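Local coordinates for caspase-3 (Porites astreoides, PDB 6WI4), which is a coral caspase, probably a cysteine protease that cuts proteins after aspartate residues and takes part in apoptosis, at residues I13-N18 and D81-S86; R48-D53 and L226-E231; M196-K201 and R213-V218. All blocks are in the same frame, centred on the assembly; numbering follows the deposited sequence.

Contact 1 (I13-N18 and D81-S86); sequences IAVIIN and DAFIFS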
loop_
_atom_site.group_PDB
_atom_site.type_symbol
_atom_site.label_atom_id
_atom_site.label_comp_id
_atom_site.label_asym_id
_atom_site.label_seq_id
_atom_site.Cartn_x
_atom_site.Cartn_y
_atom_site.Cartn_z
ATOM N N ILE A 13 6.601 -10.026 -8.198
ATOM C CA ILE A 13 7.100 -8.661 -8.302
ATOM C C ILE A 13 6.400 -7.812 -7.256
ATOM O O ILE A 13 5.199 -7.984 -6.997
ATOM C CB ILE A 13 6.873 -8.102 -9.715
ATOM C CG1 ILE A 13 7.619 -8.959 -10.746
ATOM C CG2 ILE A 13 7.320 -6.638 -9.810
ATOM C CD1 ILE A 13 7.150 -8.731 -12.157
ATOM N N ALA A 14 7.149 -6.891 -6.649
ATOM C CA ALA A 14 6.594 -5.915 -5.716
ATOM C C ALA A 14 6.982 -4.528 -6.199
ATOM O O ALA A 14 8.168 -4.189 -6.219
ATOM C CB ALA A 14 7.100 -6.150 -4.290
ATOM N N VAL A 15 6.002 -3.743 -6.584
ATOM C CA VAL A 15 6.212 -2.379 -7.061
ATOM C C VAL A 15 6.072 -1.398 -5.902
ATOM O O VAL A 15 5.133 -1.493 -5.103
ATOM C CB VAL A 15 5.205 -2.033 -8.172
ATOM C CG1 VAL A 15 5.323 -0.559 -8.553
ATOM C CG2 VAL A 15 5.400 -2.946 -9.373
ATOM N N ILE A 16 6.991 -0.434 -5.821
ATOM C CA ILE A 16 6.877 0.712 -4.916
ATOM C C ILE A 16 6.961 1.976 -5.747
ATOM O O ILE A 16 7.983 2.219 -6.402
ATOM C CB ILE A 16 7.980 0.724 -3.847
ATOM C CG1 ILE A 16 7.940 -0.554 -3.020
ATOM C CG2 ILE A 16 7.848 1.965 -2.962
ATOM C CD1 ILE A 16 9.186 -0.707 -2.149
ATOM N N ILE A 17 5.918 2.795 -5.694
ATOM C CA ILE A 17 5.916 4.113 -6.313
ATOM C C ILE A 17 5.944 5.139 -5.191
ATOM O O ILE A 17 5.047 5.173 -4.346
ATOM C CB ILE A 17 4.711 4.300 -7.242
ATOM C CG1 ILE A 17 4.830 3.324 -8.425
ATOM C CG2 ILE A 17 4.659 5.740 -7.739
ATOM C CD1 ILE A 17 3.571 3.205 -9.262
ATOM N N ASN A 18 6.992 5.955 -5.168
ATOM C CA ASN A 18 7.284 6.867 -4.068
ATOM C C ASN A 18 7.216 8.296 -4.595
ATOM O O ASN A 18 8.165 8.766 -5.234
ATOM C CB ASN A 18 8.664 6.550 -3.504
ATOM C CG ASN A 18 9.065 7.479 -2.394
ATOM O OD1 ASN A 18 8.368 7.592 -1.389
ATOM N ND2 ASN A 18 10.200 8.163 -2.568
ATOM N N ASP A 81 3.900 -16.587 -7.526
ATOM C CA ASP A 81 2.768 -16.955 -6.687
ATOM C C ASP A 81 1.886 -15.778 -6.297
ATOM O O ASP A 81 0.759 -16.000 -5.837
ATOM C CB ASP A 81 3.255 -17.616 -5.390
ATOM C CG ASP A 81 3.841 -19.004 -5.612
ATOM O OD1 ASP A 81 3.388 -19.707 -6.540
ATOM O OD2 ASP A 81 4.753 -19.367 -4.846
ATOM N N ALA A 82 2.365 -14.547 -6.446
ATOM C CA ALA A 82 1.682 -13.395 -5.866
ATOM C C ALA A 82 2.184 -12.133 -6.553
ATOM O O ALA A 82 3.174 -12.162 -7.284
ATOM C CB ALA A 82 1.917 -13.326 -4.354
ATOM N N PHE A 83 1.502 -11.014 -6.292
ATOM C CA PHE A 83 1.893 -9.710 -6.828
ATOM C C PHE A 83 1.636 -8.649 -5.774
ATOM O O PHE A 83 0.609 -8.696 -5.095
ATOM C CB PHE A 83 1.119 -9.367 -8.109
ATOM C CG PHE A 83 1.377 -7.975 -8.631
ATOM C CD1 PHE A 83 2.602 -7.651 -9.196
ATOM C CD2 PHE A 83 0.392 -7.000 -8.570
ATOM C CE1 PHE A 83 2.843 -6.366 -9.673
ATOM C CE2 PHE A 83 0.625 -5.717 -9.043
ATOM C CZ PHE A 83 1.858 -5.403 -9.599
ATOM N N ILE A 84 2.555 -7.688 -5.653
ATOM C CA ILE A 84 2.425 -6.575 -4.712
ATOM C C ILE A 84 2.540 -5.265 -5.474
ATOM O O ILE A 84 3.462 -5.097 -6.280
ATOM C CB ILE A 84 3.495 -6.642 -3.610
ATOM C CG1 ILE A 84 3.195 -7.797 -2.659
ATOM C CG2 ILE A 84 3.607 -5.294 -2.868
ATOM C CD1 ILE A 84 4.271 -7.999 -1.596
ATOM N N PHE A 85 1.631 -4.331 -5.188
ATOM C CA PHE A 85 1.708 -2.959 -5.679
ATOM C C PHE A 85 1.553 -2.014 -4.496
ATOM O O PHE A 85 0.614 -2.158 -3.712
ATOM C CB PHE A 85 0.619 -2.682 -6.722
ATOM C CG PHE A 85 0.607 -1.274 -7.231
ATOM C CD1 PHE A 85 -0.071 -0.271 -6.542
ATOM C CD2 PHE A 85 1.241 -0.955 -8.415
ATOM C CE1 PHE A 85 -0.085 1.023 -7.009
ATOM C CE2 PHE A 85 1.225 0.351 -8.892
ATOM C CZ PHE A 85 0.554 1.330 -8.191
ATOM N N SER A 86 2.449 -1.040 -4.371
ATOM C CA SER A 86 2.344 -0.093 -3.268
ATOM C C SER A 86 2.622 1.308 -3.785
ATOM O O SER A 86 3.433 1.503 -4.690
ATOM C CB SER A 86 3.305 -0.451 -2.117
ATOM O OG SER A 86 4.669 -0.361 -2.532
HETATM O O HOH W 1 4.189 -10.862 -9.546
#
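I17 lays CD1 against the F85 ring, 3.7 Å from CZ and just as close to CE2. V15 CG1 comes within 4.1 Å of F85 CD2, on the same ring. F83 brings CD1 to 3.4 Å from I13 O. M72 and T69 of helix 62-73 pack on this face, which carries V15, F83 and F85.

A14, I16, I84 and S86 lie on the opposite face. A14 CB and I84 CB touch there at 3.7 Å. L43 and F47 of helix 36-49 cover I16, I84 and S86.

The strands run parallel, with A14 beside I84 and I16 beside S86. I84 N donates a hydrogen bond to I13 O, V15 N donates one to I84 O, and I17 N donates one to S86 O. A water joins I13 N to A82 O where the pairing begins.

V15 O is gripped twice by S86. The backbone N of S86 reaches V15 O at 2.8 Å, but this bond is bent (136° at the hydrogen). S86 OG donates to V15 O as well, at 2.8 Å, in the carbonyl plane and on a lone pair. S86 OG sits between the backbone N and the carbonyl carbon (chi1 64°). S86 OG also touches I16 CG1 at 3.3 Å. An alanine here would probably leave V15 O with the bent backbone bond as its one tie to strand 83-88, and open a small gap beside I16 CG1.

Two neighbouring parallel strands with helices on both faces are typical of the central sheet of the alpha/beta caspase fold.

Contact 2 (R48-D53 and L226-E231); sequences RALKFD and LYFFPE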
loop_
_atom_site.group_PDB
_atom_site.type_symbol
_atom_site.label_atom_id
_atom_site.label_comp_id
_atom_site.label_asym_id
_atom_site.label_seq_id
_atom_site.Cartn_x
_atom_site.Cartn_y
_atom_site.Cartn_z
ATOM N N ARG A 48 11.662 -7.262 -0.062
ATOM C CA ARG A 48 12.778 -8.162 -0.362
ATOM C C ARG A 48 12.835 -9.320 0.627
ATOM O O ARG A 48 13.068 -10.471 0.233
ATOM C CB ARG A 48 14.101 -7.387 -0.352
ATOM C CG ARG A 48 14.270 -6.482 -1.557
ATOM C CD ARG A 48 15.693 -5.921 -1.693
ATOM N NE ARG A 48 16.116 -5.148 -0.523
ATOM C CZ ARG A 48 16.053 -3.821 -0.436
ATOM N NH1 ARG A 48 15.580 -3.114 -1.456
ATOM N NH2 ARG A 48 16.461 -3.202 0.669
ATOM N N ALA A 49 12.641 -9.030 1.918
ATOM C CA ALA A 49 12.671 -10.078 2.934
ATOM C C ALA A 49 11.524 -11.066 2.775
ATOM O O ALA A 49 11.652 -12.228 3.182
ATOM C CB ALA A 49 12.645 -9.452 4.320
ATOM N N LEU A 50 10.398 -10.633 2.201
ATOM C CA LEU A 50 9.301 -11.542 1.901
ATOM C C LEU A 50 9.511 -12.298 0.591
ATOM O O LEU A 50 8.611 -13.027 0.157
ATOM C CB LEU A 50 7.979 -10.763 1.857
ATOM C CG LEU A 50 7.590 -10.019 3.128
ATOM C CD1 LEU A 50 6.318 -9.212 2.880
ATOM C CD2 LEU A 50 7.384 -10.994 4.270
ATOM N N LYS A 51 10.665 -12.094 -0.059
ATOM C CA LYS A 51 11.139 -12.843 -1.221
ATOM C C LYS A 51 10.484 -12.365 -2.512
ATOM O O LYS A 51 10.291 -13.146 -3.442
ATOM C CB LYS A 51 10.946 -14.358 -1.016
ATOM C CG LYS A 51 11.703 -14.897 0.207
ATOM C CD LYS A 51 11.467 -16.385 0.430
ATOM C CE LYS A 51 12.097 -17.223 -0.671
ATOM N NZ LYS A 51 13.575 -17.065 -0.742
ATOM N N PHE A 52 10.211 -11.066 -2.607
ATOM C CA PHE A 52 9.726 -10.466 -3.838
ATOM C C PHE A 52 10.857 -9.755 -4.580
ATOM O O PHE A 52 11.864 -9.344 -3.993
ATOM C CB PHE A 52 8.580 -9.487 -3.546
ATOM C CG PHE A 52 7.273 -10.170 -3.218
ATOM C CD1 PHE A 52 7.097 -10.788 -1.990
ATOM C CD2 PHE A 52 6.227 -10.206 -4.138
ATOM C CE1 PHE A 52 5.898 -11.436 -1.676
ATOM C CE2 PHE A 52 5.029 -10.857 -3.833
ATOM C CZ PHE A 52 4.872 -11.474 -2.606
ATOM N N ASP A 53 10.661 -9.626 -5.888
ATOM C CA ASP A 53 11.526 -8.862 -6.789
ATOM C C ASP A 53 11.018 -7.425 -6.783
ATOM O O ASP A 53 9.965 -7.135 -7.355
ATOM C CB ASP A 53 11.471 -9.508 -8.175
ATOM C CG ASP A 53 12.193 -8.716 -9.265
ATOM O OD1 ASP A 53 12.780 -7.646 -9.010
ATOM O OD2 ASP A 53 12.171 -9.209 -10.414
ATOM N N LEU A 226 -3.503 -15.797 3.641
ATOM C CA LEU A 226 -2.250 -15.471 2.965
ATOM C C LEU A 226 -1.147 -15.517 4.014
ATOM O O LEU A 226 -0.982 -14.582 4.797
ATOM C CB LEU A 226 -2.324 -14.107 2.285
ATOM C CG LEU A 226 -1.313 -13.767 1.183
ATOM C CD1 LEU A 226 -1.686 -12.439 0.540
ATOM C CD2 LEU A 226 0.109 -13.725 1.692
ATOM N N TYR A 227 -0.396 -16.611 4.020
ATOM C CA TYR A 227 0.828 -16.731 4.797
ATOM C C TYR A 227 2.016 -16.534 3.868
ATOM O O TYR A 227 2.102 -17.187 2.825
ATOM C CB TYR A 227 0.930 -18.105 5.456
ATOM C CG TYR A 227 -0.051 -18.380 6.571
ATOM C CD1 TYR A 227 0.226 -17.985 7.875
ATOM C CD2 TYR A 227 -1.224 -19.068 6.327
ATOM C CE1 TYR A 227 -0.654 -18.258 8.904
ATOM C CE2 TYR A 227 -2.111 -19.346 7.352
ATOM C CZ TYR A 227 -1.819 -18.935 8.634
ATOM O OH TYR A 227 -2.698 -19.201 9.661
ATOM N N PHE A 228 2.929 -15.638 4.250
ATOM C CA PHE A 228 4.117 -15.425 3.430
ATOM C C PHE A 228 5.097 -16.591 3.521
ATOM O O PHE A 228 5.896 -16.779 2.598
ATOM C CB PHE A 228 4.788 -14.100 3.818
ATOM C CG PHE A 228 4.032 -12.895 3.337
ATOM C CD1 PHE A 228 4.076 -12.523 2.010
ATOM C CD2 PHE A 228 3.240 -12.168 4.208
ATOM C CE1 PHE A 228 3.366 -11.427 1.553
ATOM C CE2 PHE A 228 2.523 -11.071 3.761
ATOM C CZ PHE A 228 2.580 -10.697 2.444
ATOM N N PHE A 229 5.027 -17.397 4.578
ATOM C CA PHE A 229 5.908 -18.554 4.755
ATOM C C PHE A 229 5.073 -19.709 5.277
ATOM O O PHE A 229 5.163 -20.090 6.448
ATOM C CB PHE A 229 7.065 -18.211 5.691
ATOM C CG PHE A 229 7.915 -17.086 5.176
ATOM C CD1 PHE A 229 8.922 -17.335 4.257
ATOM C CD2 PHE A 229 7.679 -15.779 5.574
ATOM C CE1 PHE A 229 9.701 -16.300 3.758
ATOM C CE2 PHE A 229 8.458 -14.728 5.072
ATOM C CZ PHE A 229 9.466 -14.994 4.165
ATOM N N PRO A 230 4.233 -20.289 4.423
ATOM C CA PRO A 230 3.282 -21.301 4.904
ATOM C C PRO A 230 3.954 -22.550 5.428
ATOM O O PRO A 230 3.312 -23.321 6.151
ATOM C CB PRO A 230 2.412 -21.593 3.672
ATOM C CG PRO A 230 3.185 -21.102 2.507
ATOM C CD PRO A 230 4.088 -20.015 2.980
ATOM N N GLU A 231 5.238 -22.755 5.124
ATOM C CA GLU A 231 5.951 -23.913 5.646
ATOM C C GLU A 231 6.056 -23.894 7.165
ATOM O O GLU A 231 6.290 -24.944 7.771
ATOM C CB GLU A 231 7.347 -23.984 5.022
ATOM C CG GLU A 231 8.243 -22.806 5.377
ATOM C CD GLU A 231 8.236 -21.719 4.317
ATOM O OE1 GLU A 231 9.306 -21.103 4.103
ATOM O OE2 GLU A 231 7.166 -21.481 3.705
HETATM O O HOH W 2 6.494 -14.746 0.812
#
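This is an apolar contact between the turn that ends helix 36-49 and the tail that follows strand 217-220. L50 carries most of it. L50 CD1 is anti to CA (chi2 175°) and sits over the centre of the F228 ring, 4.0 Å from the centroid, in a CH-pi contact. L226 CD2 covers the centre of the opposite face, so the ring lies between two leucine methyls. F52 comes to the ring edge, with F52 CE1 4.1 Å from F228 CE1. The two phenylalanine side chains cross at about a right angle. I186 and M189 of helix 186-197 also pack on F228.

L50 CD2 touches both rings, at F228 CG and at F229 CE2, 4.0 Å from each. The edge of the F229 ring faces the helix end: CE1 lies 3.8 Å from K51 CD, and CZ lies 3.7 Å from A49 O, near the ring plane.

One water joins the backbones. It donates to L50 O and to F228 O, at 2.8 Å from each. F228 O also accepts from R11 NH1, which adds a second tie for the tail.

K51 has positive phi (80°) and ends the helix, with its N bonded to R48 O. The arrangement is a Schellman motif at the turn from helix 36-49 into strand 53-58 of the caspase fold, overlaid by the C-terminal tail of the chain.

Contact 3 (M196-K201 and R213-V218); sequences MVSTYK and RQVSSV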
loop_
_atom_site.group_PDB
_atom_site.type_symbol
_atom_site.label_atom_id
_atom_site.label_comp_id
_atom_site.label_asym_id
_atom_site.label_seq_id
_atom_site.Cartn_x
_atom_site.Cartn_y
_atom_site.Cartn_z
ATOM N N MET A 196 -2.100 -0.740 16.171
ATOM C CA MET A 196 -0.979 0.161 16.424
ATOM C C MET A 196 -1.266 1.569 15.906
ATOM O O MET A 196 -1.050 2.555 16.621
ATOM C CB MET A 196 0.280 -0.426 15.782
ATOM C CG MET A 196 1.569 0.298 16.085
ATOM S SD MET A 196 2.968 -0.683 15.481
ATOM C CE MET A 196 2.691 -2.248 16.291
ATOM N N VAL A 197 -1.763 1.688 14.670
ATOM C CA VAL A 197 -2.080 3.007 14.120
ATOM C C VAL A 197 -3.086 3.731 15.003
ATOM O O VAL A 197 -3.008 4.953 15.189
ATOM C CB VAL A 197 -2.586 2.874 12.668
ATOM C CG1 VAL A 197 -3.175 4.182 12.182
ATOM C CG2 VAL A 197 -1.438 2.437 11.747
ATOM N N SER A 198 -4.034 2.984 15.581
ATOM C CA SER A 198 -5.109 3.527 16.400
ATOM C C SER A 198 -4.628 4.057 17.748
ATOM O O SER A 198 -5.462 4.548 18.519
ATOM C CB SER A 198 -6.177 2.452 16.606
ATOM O OG SER A 198 -6.878 2.205 15.392
ATOM N N THR A 199 -3.334 3.970 18.056
ATOM C CA THR A 199 -2.814 4.557 19.289
ATOM C C THR A 199 -2.092 5.883 19.067
ATOM O O THR A 199 -1.860 6.609 20.043
ATOM C CB THR A 199 -1.876 3.577 20.010
ATOM O OG1 THR A 199 -0.687 3.363 19.241
ATOM C CG2 THR A 199 -2.575 2.239 20.252
ATOM N N TYR A 200 -1.745 6.218 17.823
ATOM C CA TYR A 200 -0.998 7.438 17.537
ATOM C C TYR A 200 -1.860 8.677 17.779
ATOM O O TYR A 200 -3.074 8.669 17.562
ATOM C CB TYR A 200 -0.534 7.459 16.077
ATOM C CG TYR A 200 0.732 6.713 15.710
ATOM C CD1 TYR A 200 0.695 5.374 15.351
ATOM C CD2 TYR A 200 1.950 7.381 15.635
ATOM C CE1 TYR A 200 1.851 4.690 14.992
ATOM C CE2 TYR A 200 3.111 6.713 15.276
ATOM C CZ TYR A 200 3.055 5.370 14.951
ATOM O OH TYR A 200 4.212 4.714 14.584
ATOM N N LYS A 201 -1.208 9.768 18.189
ATOM C CA LYS A 201 -1.827 11.091 18.238
ATOM C C LYS A 201 -0.900 12.069 17.537
ATOM O O LYS A 201 0.308 12.049 17.782
ATOM C CB LYS A 201 -2.063 11.563 19.681
ATOM C CG LYS A 201 -3.133 10.812 20.431
ATOM C CD LYS A 201 -3.267 11.330 21.864
ATOM C CE LYS A 201 -4.286 10.507 22.649
ATOM N NZ LYS A 201 -4.325 10.937 24.076
ATOM N N ARG A 213 -6.155 11.698 15.242
ATOM C CA ARG A 213 -6.046 10.244 15.336
ATOM C C ARG A 213 -6.119 9.607 13.950
ATOM O O ARG A 213 -6.342 10.279 12.941
ATOM C CB ARG A 213 -7.149 9.688 16.241
ATOM C CG ARG A 213 -7.341 10.489 17.536
ATOM C CD ARG A 213 -6.096 10.448 18.422
ATOM N NE ARG A 213 -5.727 9.079 18.734
ATOM C CZ ARG A 213 -6.327 8.316 19.643
ATOM N NH1 ARG A 213 -5.928 7.065 19.806
ATOM N NH2 ARG A 213 -7.319 8.795 20.392
ATOM N N GLN A 214 -5.947 8.285 13.919
ATOM C CA GLN A 214 -6.024 7.551 12.662
ATOM C C GLN A 214 -6.403 6.101 12.924
ATOM O O GLN A 214 -6.088 5.535 13.970
ATOM C CB GLN A 214 -4.693 7.625 11.909
ATOM C CG GLN A 214 -4.740 7.129 10.475
ATOM C CD GLN A 214 -3.485 7.510 9.726
ATOM O OE1 GLN A 214 -2.997 8.637 9.856
ATOM N NE2 GLN A 214 -2.941 6.575 8.947
ATOM N N VAL A 215 -7.090 5.515 11.938
ATOM C CA VAL A 215 -7.504 4.118 11.914
ATOM C C VAL A 215 -7.204 3.631 10.509
ATOM O O VAL A 215 -7.565 4.312 9.547
ATOM C CB VAL A 215 -9.013 3.987 12.215
ATOM C CG1 VAL A 215 -9.522 2.602 11.942
ATOM C CG2 VAL A 215 -9.311 4.400 13.652
ATOM N N SER A 216 -6.517 2.495 10.378
ATOM C CA SER A 216 -6.272 1.962 9.039
ATOM C C SER A 216 -7.367 0.961 8.692
ATOM O O SER A 216 -8.122 0.506 9.555
ATOM C CB SER A 216 -4.886 1.318 8.933
ATOM O OG SER A 216 -4.681 0.306 9.906
ATOM N N SER A 217 -7.491 0.655 7.403
ATOM C CA SER A 217 -8.590 -0.193 6.962
ATOM C C SER A 217 -8.105 -1.155 5.892
ATOM O O SER A 217 -7.245 -0.812 5.079
ATOM C CB SER A 217 -9.766 0.645 6.441
ATOM O OG SER A 217 -9.393 1.464 5.349
ATOM N N VAL A 218 -8.649 -2.367 5.895
ATOM C CA VAL A 218 -8.304 -3.353 4.883
ATOM C C VAL A 218 -9.575 -3.746 4.150
ATOM O O VAL A 218 -10.613 -3.979 4.780
ATOM C CB VAL A 218 -7.584 -4.578 5.486
ATOM C CG1 VAL A 218 -8.366 -5.239 6.610
ATOM C CG2 VAL A 218 -7.279 -5.592 4.394
HETATM O O HOH W 3 -4.787 6.967 16.254
#
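R213 NE donates to Y200 O at 2.9 Å, with 153° at the hydrogen. R213 NH1 adds a weak, strongly bent bond to S198 O, also at 2.9 Å. Both acceptors belong to the type I beta turn V197-Y200, where helix 186-197 of the caspase fold ends. The arginine chain is bent at chi2 (-63°, which places CD) and at chi3. R213 NH2 has a weak bond of its own to G138 O.

A water also links the two segments. Q214 N donates to a water that also lies within hydrogen-bonding distance of Y200 O (2.7 Å) and V197 O. At the helix end, M196 O accepts from both the N and the OG1 of T199.

K201 lies alongside R213 and points the same way. K201 CG is 3.6 Å from R213 NE, and K201 CE sits above one face of the guanidinium, toward the rim. The two positive ends stay 5.2 Å apart, K201 NZ to R213 NH2, and would probably repel each other mildly.

The packing lies further along. V197 CG1 rests on Q214 CG at 3.7 Å, while the amide of Q214 turns to S152 O and W160 N. S198 OG bonds to N194 O in the helix and touches V215 CG2 at 3.7 Å.

In the fold
From the N terminus, strand 13-18 opens contact 1. The chain passes through helix 36-49 and opens contact 2 at 48-53. It then closes contact 1 at 81-86, so contacts 1 and 2 cross. They also touch: A14 N and D53 O are 2.9 Å apart, a probable hydrogen bond. Contact 3 closes a short loop between 196-201 and 213-218. It is nested inside the long loop that contact 2 closes at 226-231, and follows contact 1 in series. Contact 1 joins two inner strands, contact 2 joins the turn after helix 36-49 to the C-terminal tail, and contact 3 joins the end of helix 186-197 to the stretch leading into strand 217-220 of the same sheet.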